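Putative methyltransferase (Emericella variicolor, PDB 7DMB) probably transfers methyl groups from S-adenosylmethionine, acting in trans with a polyketide synthase in calbistrin biosynthesis. Local coordinates at residues S282-T294 against L332-I344. Numbering follows the deposited sequence.
Sequences SNVLHATPCLVET and LGEADGRAGGPCI. With SAH (S-adenosyl-L-homocysteine), chain C.
His-286 lies against the loop of residues 332-344 with one ring face under the sulfur of Cys-343: SG sits 3.9 Å from the ring centroid and only 12° off the normal, a sulfur-aromatic contact over the ring centre. A chi1 of 73°, which sets CG between the backbone N and the carbonyl carbon, turns the ring into this place beneath SG. The backbone position itself brings His-286 CB within 3.3 Å of the Pro-342 carbonyl O. The ring's ND1 is hydrogen-bonded to Glu-312 of strand 306-313, which helps fix its rotation.

Leu-291 reaches over the guanidinium group of Arg-338. Its CD2 lies above one face, offset toward the rim, 3.6 Å from Arg-338 CZ, while CD1 meets Ile-344 CD1 tip to tip at 3.5 Å. Strand order 3-2-1-4-5-7-6 identifies the class I methyltransferase (Rossmann-like) fold; residues 282-294 run from the end of strand 276-282, where the Ser-282 carbonyl accepts a hydrogen bond from the amino group of S-adenosylhomocysteine, into helix 291-301.

Across that connection, Arg-338 donates through NH1 to His-286 O and through NH2 to Thr-288 O, the latter a short and fairly straight bond of 2.7 Å, and both oxygens lie close to the guanidinium plane. NH1 also donates to Pro-342 O, so one planar group ties its own loop to the turn ahead of the helix.

Asp-336 engages the helix start, where Cys-290 is the N-cap residue. OD2 accepts from Leu-291 N at 3.0 Å, on the syn side but 32° out of the carboxylate plane, and uses its anti lone pair for the salt bridge to Arg-338 NE. Arg-352 of helix 346-355 gives OD2 a second cationic partner. A water takes the Val-292 N-H and donates to Asp-336 OD1, bridging the two.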
# COMPACT_ATOMS: atom_id res chain seq x y z
N SER A 282 0.03 -4.10 5.18
CA SER A 282 -0.49 -3.21 4.14
C SER A 282 0.69 -2.68 3.34
O SER A 282 1.48 -1.86 3.83
CB SER A 282 -1.32 -2.08 4.73
OG SER A 282 -1.70 -1.12 3.76
N ASN A 283 0.82 -3.21 2.13
CA ASN A 283 1.74 -2.70 1.12
C ASN A 283 3.18 -2.75 1.61
O ASN A 283 3.99 -1.88 1.32
CB ASN A 283 1.30 -1.30 0.67
CG ASN A 283 0.17 -1.37 -0.35
OD1 ASN A 283 0.31 -2.01 -1.40
ND2 ASN A 283 -0.97 -0.76 -0.02
N VAL A 284 3.51 -3.84 2.31
CA VAL A 284 4.87 -4.15 2.72
C VAL A 284 5.37 -5.44 2.09
O VAL A 284 6.54 -5.54 1.69
CB VAL A 284 4.99 -4.21 4.26
CG1 VAL A 284 3.86 -5.06 4.87
CG2 VAL A 284 6.35 -4.77 4.67
N LEU A 285 4.50 -6.44 1.94
CA LEU A 285 4.97 -7.74 1.48
C LEU A 285 5.57 -7.65 0.08
O LEU A 285 6.58 -8.30 -0.21
CB LEU A 285 3.85 -8.78 1.55
CG LEU A 285 3.21 -9.11 2.93
CD1 LEU A 285 2.36 -10.39 2.89
CD2 LEU A 285 4.24 -9.21 4.03
N HIS A 286 5.00 -6.82 -0.79
CA HIS A 286 5.56 -6.71 -2.14
C HIS A 286 6.94 -6.07 -2.14
O HIS A 286 7.64 -6.14 -3.16
CB HIS A 286 4.61 -5.93 -3.07
CG HIS A 286 4.56 -4.46 -2.82
ND1 HIS A 286 3.41 -3.81 -2.44
CD2 HIS A 286 5.52 -3.50 -2.91
CE1 HIS A 286 3.65 -2.52 -2.31
NE2 HIS A 286 4.93 -2.30 -2.58
N ALA A 287 7.34 -5.42 -1.04
CA ALA A 287 8.68 -4.85 -0.92
C ALA A 287 9.73 -5.89 -0.56
O ALA A 287 10.93 -5.58 -0.56
CB ALA A 287 8.69 -3.72 0.12
N THR A 288 9.34 -7.10 -0.28
CA THR A 288 10.29 -8.15 0.05
C THR A 288 10.73 -8.87 -1.22
O THR A 288 10.01 -8.85 -2.23
CB THR A 288 9.67 -9.12 1.05
OG1 THR A 288 8.65 -9.90 0.41
CG2 THR A 288 9.06 -8.35 2.20
N PRO A 289 11.91 -9.50 -1.20
CA PRO A 289 12.46 -10.06 -2.45
C PRO A 289 11.79 -11.34 -2.92
O PRO A 289 11.77 -11.61 -4.13
CB PRO A 289 13.95 -10.28 -2.13
CG PRO A 289 14.07 -10.19 -0.65
CD PRO A 289 12.94 -9.36 -0.15
N CYS A 290 11.22 -12.14 -2.03
CA CYS A 290 10.72 -13.44 -2.43
C CYS A 290 9.41 -13.66 -1.68
O CYS A 290 9.42 -13.86 -0.46
CB CYS A 290 11.76 -14.53 -2.11
SG CYS A 290 11.21 -16.23 -2.35
N LEU A 291 8.29 -13.60 -2.38
CA LEU A 291 7.00 -13.56 -1.68
C LEU A 291 6.72 -14.85 -0.94
O LEU A 291 6.15 -14.83 0.16
CB LEU A 291 5.87 -13.25 -2.66
CG LEU A 291 5.98 -11.91 -3.37
CD1 LEU A 291 4.71 -11.64 -4.13
CD2 LEU A 291 6.28 -10.79 -2.36
N VAL A 292 7.11 -16.00 -1.52
CA VAL A 292 6.81 -17.28 -0.88
C VAL A 292 7.56 -17.41 0.44
O VAL A 292 6.99 -17.83 1.46
CB VAL A 292 7.14 -18.44 -1.84
CG1 VAL A 292 7.05 -19.77 -1.12
CG2 VAL A 292 6.18 -18.42 -3.04
N GLU A 293 8.85 -17.05 0.47
CA GLU A 293 9.58 -17.09 1.73
C GLU A 293 8.99 -16.11 2.73
O GLU A 293 8.88 -16.41 3.93
CB GLU A 293 11.06 -16.78 1.48
CG GLU A 293 11.92 -18.01 1.28
CD GLU A 293 13.37 -17.65 0.99
OE1 GLU A 293 13.86 -16.67 1.60
OE2 GLU A 293 14.02 -18.33 0.17
N THR A 294 8.56 -14.94 2.24
CA THR A 294 7.88 -13.96 3.08
C THR A 294 6.59 -14.52 3.65
O THR A 294 6.30 -14.37 4.84
CB THR A 294 7.58 -12.71 2.26
OG1 THR A 294 8.80 -11.97 2.12
CG2 THR A 294 6.50 -11.86 2.95
N LEU A 332 13.26 -4.53 -8.35
CA LEU A 332 13.34 -5.95 -8.03
C LEU A 332 12.05 -6.64 -8.48
O LEU A 332 11.02 -6.01 -8.73
CB LEU A 332 13.59 -6.16 -6.52
CG LEU A 332 12.55 -5.89 -5.41
CD1 LEU A 332 11.40 -6.89 -5.35
CD2 LEU A 332 13.26 -5.85 -4.06
N GLY A 333 12.12 -7.97 -8.58
CA GLY A 333 10.95 -8.76 -8.93
C GLY A 333 11.21 -9.85 -9.96
O GLY A 333 10.55 -10.89 -9.94
N GLU A 334 12.17 -9.62 -10.86
CA GLU A 334 12.41 -10.55 -11.96
C GLU A 334 12.89 -11.91 -11.46
O GLU A 334 12.51 -12.94 -12.03
CB GLU A 334 13.39 -9.96 -12.98
CG GLU A 334 12.73 -9.05 -14.03
CD GLU A 334 12.92 -7.57 -13.80
OE1 GLU A 334 12.71 -6.84 -14.77
OE2 GLU A 334 13.23 -7.12 -12.68
N ALA A 335 13.71 -11.96 -10.40
CA ALA A 335 14.12 -13.23 -9.81
C ALA A 335 13.02 -13.88 -8.97
O ALA A 335 13.21 -15.00 -8.46
CB ALA A 335 15.38 -13.06 -8.96
N ASP A 336 11.89 -13.20 -8.80
CA ASP A 336 10.76 -13.68 -8.00
C ASP A 336 9.49 -13.74 -8.84
O ASP A 336 8.37 -13.61 -8.32
CB ASP A 336 10.54 -12.80 -6.77
CG ASP A 336 9.67 -13.46 -5.73
OD1 ASP A 336 9.96 -14.63 -5.41
OD2 ASP A 336 8.70 -12.83 -5.24
N GLY A 337 9.65 -13.93 -10.15
CA GLY A 337 8.50 -14.08 -11.02
C GLY A 337 7.65 -12.84 -11.12
O GLY A 337 6.44 -12.94 -11.35
N ARG A 338 8.26 -11.66 -10.93
CA ARG A 338 7.57 -10.38 -10.89
C ARG A 338 8.34 -9.40 -11.78
O ARG A 338 8.85 -8.37 -11.33
CB ARG A 338 7.45 -9.85 -9.46
CG ARG A 338 6.60 -10.71 -8.54
CD ARG A 338 6.45 -10.05 -7.16
NE ARG A 338 7.61 -10.29 -6.30
CZ ARG A 338 7.97 -9.51 -5.28
NH1 ARG A 338 7.27 -8.43 -4.99
NH2 ARG A 338 9.04 -9.82 -4.55
N ALA A 339 8.44 -9.74 -13.06
CA ALA A 339 9.24 -8.94 -13.99
C ALA A 339 8.65 -7.55 -14.19
O ALA A 339 9.38 -6.56 -14.24
CB ALA A 339 9.39 -9.66 -15.32
N GLY A 340 7.32 -7.46 -14.31
CA GLY A 340 6.66 -6.19 -14.53
C GLY A 340 6.68 -5.22 -13.36
O GLY A 340 6.29 -4.06 -13.53
N GLY A 341 7.12 -5.66 -12.18
CA GLY A 341 7.12 -4.80 -11.01
C GLY A 341 6.70 -5.57 -9.77
O GLY A 341 6.17 -6.68 -9.87
N PRO A 342 6.91 -5.01 -8.59
CA PRO A 342 6.73 -5.80 -7.36
C PRO A 342 5.27 -6.06 -6.98
O PRO A 342 5.02 -6.97 -6.17
CB PRO A 342 7.45 -4.98 -6.28
CG PRO A 342 7.66 -3.63 -6.84
CD PRO A 342 7.55 -3.70 -8.34
N CYS A 343 4.31 -5.31 -7.51
CA CYS A 343 2.91 -5.46 -7.13
C CYS A 343 2.24 -6.50 -8.02
O CYS A 343 2.45 -6.50 -9.23
CB CYS A 343 2.16 -4.12 -7.25
SG CYS A 343 2.73 -2.79 -6.14
N ILE A 344 1.44 -7.38 -7.43
CA ILE A 344 0.78 -8.46 -8.17
C ILE A 344 -0.71 -8.47 -7.83
O ILE A 344 -1.09 -8.08 -6.72
CB ILE A 344 1.43 -9.82 -7.90
CG1 ILE A 344 1.46 -10.12 -6.39
CG2 ILE A 344 2.82 -9.89 -8.51
CD1 ILE A 344 1.74 -11.56 -6.03
N SAH C . 2.14 0.18 6.18
CA SAH C . 2.77 1.41 5.62
CB SAH C . 2.51 1.56 4.12
CG SAH C . 3.45 0.73 3.27
SD SAH C . 5.17 1.32 3.26
C SAH C . 2.23 2.64 6.36
O SAH C . 3.07 3.52 6.65
OXT SAH C . 1.01 2.65 6.65
C5' SAH C . 6.07 -0.23 3.51
C4' SAH C . 6.56 -0.38 4.94
O4' SAH C . 7.10 -1.71 5.11
C3' SAH C . 7.67 0.60 5.31
O3' SAH C . 7.38 1.19 6.57
C2' SAH C . 8.92 -0.29 5.34
O2' SAH C . 9.92 0.12 6.24
C1' SAH C . 8.34 -1.64 5.75
N9 SAH C . 9.15 -2.77 5.30
C8 SAH C . 9.87 -2.82 4.13
N7 SAH C . 10.50 -3.95 3.95
C5 SAH C . 10.19 -4.69 5.08
C6 SAH C . 10.56 -5.99 5.48
N6 SAH C . 11.36 -6.78 4.78
N1 SAH C . 10.08 -6.44 6.67
C2 SAH C . 9.28 -5.63 7.38
N3 SAH C . 8.86 -4.40 7.09
C4 SAH C . 9.36 -3.98 5.92
O HOH W 1 7.99 -15.97 -4.41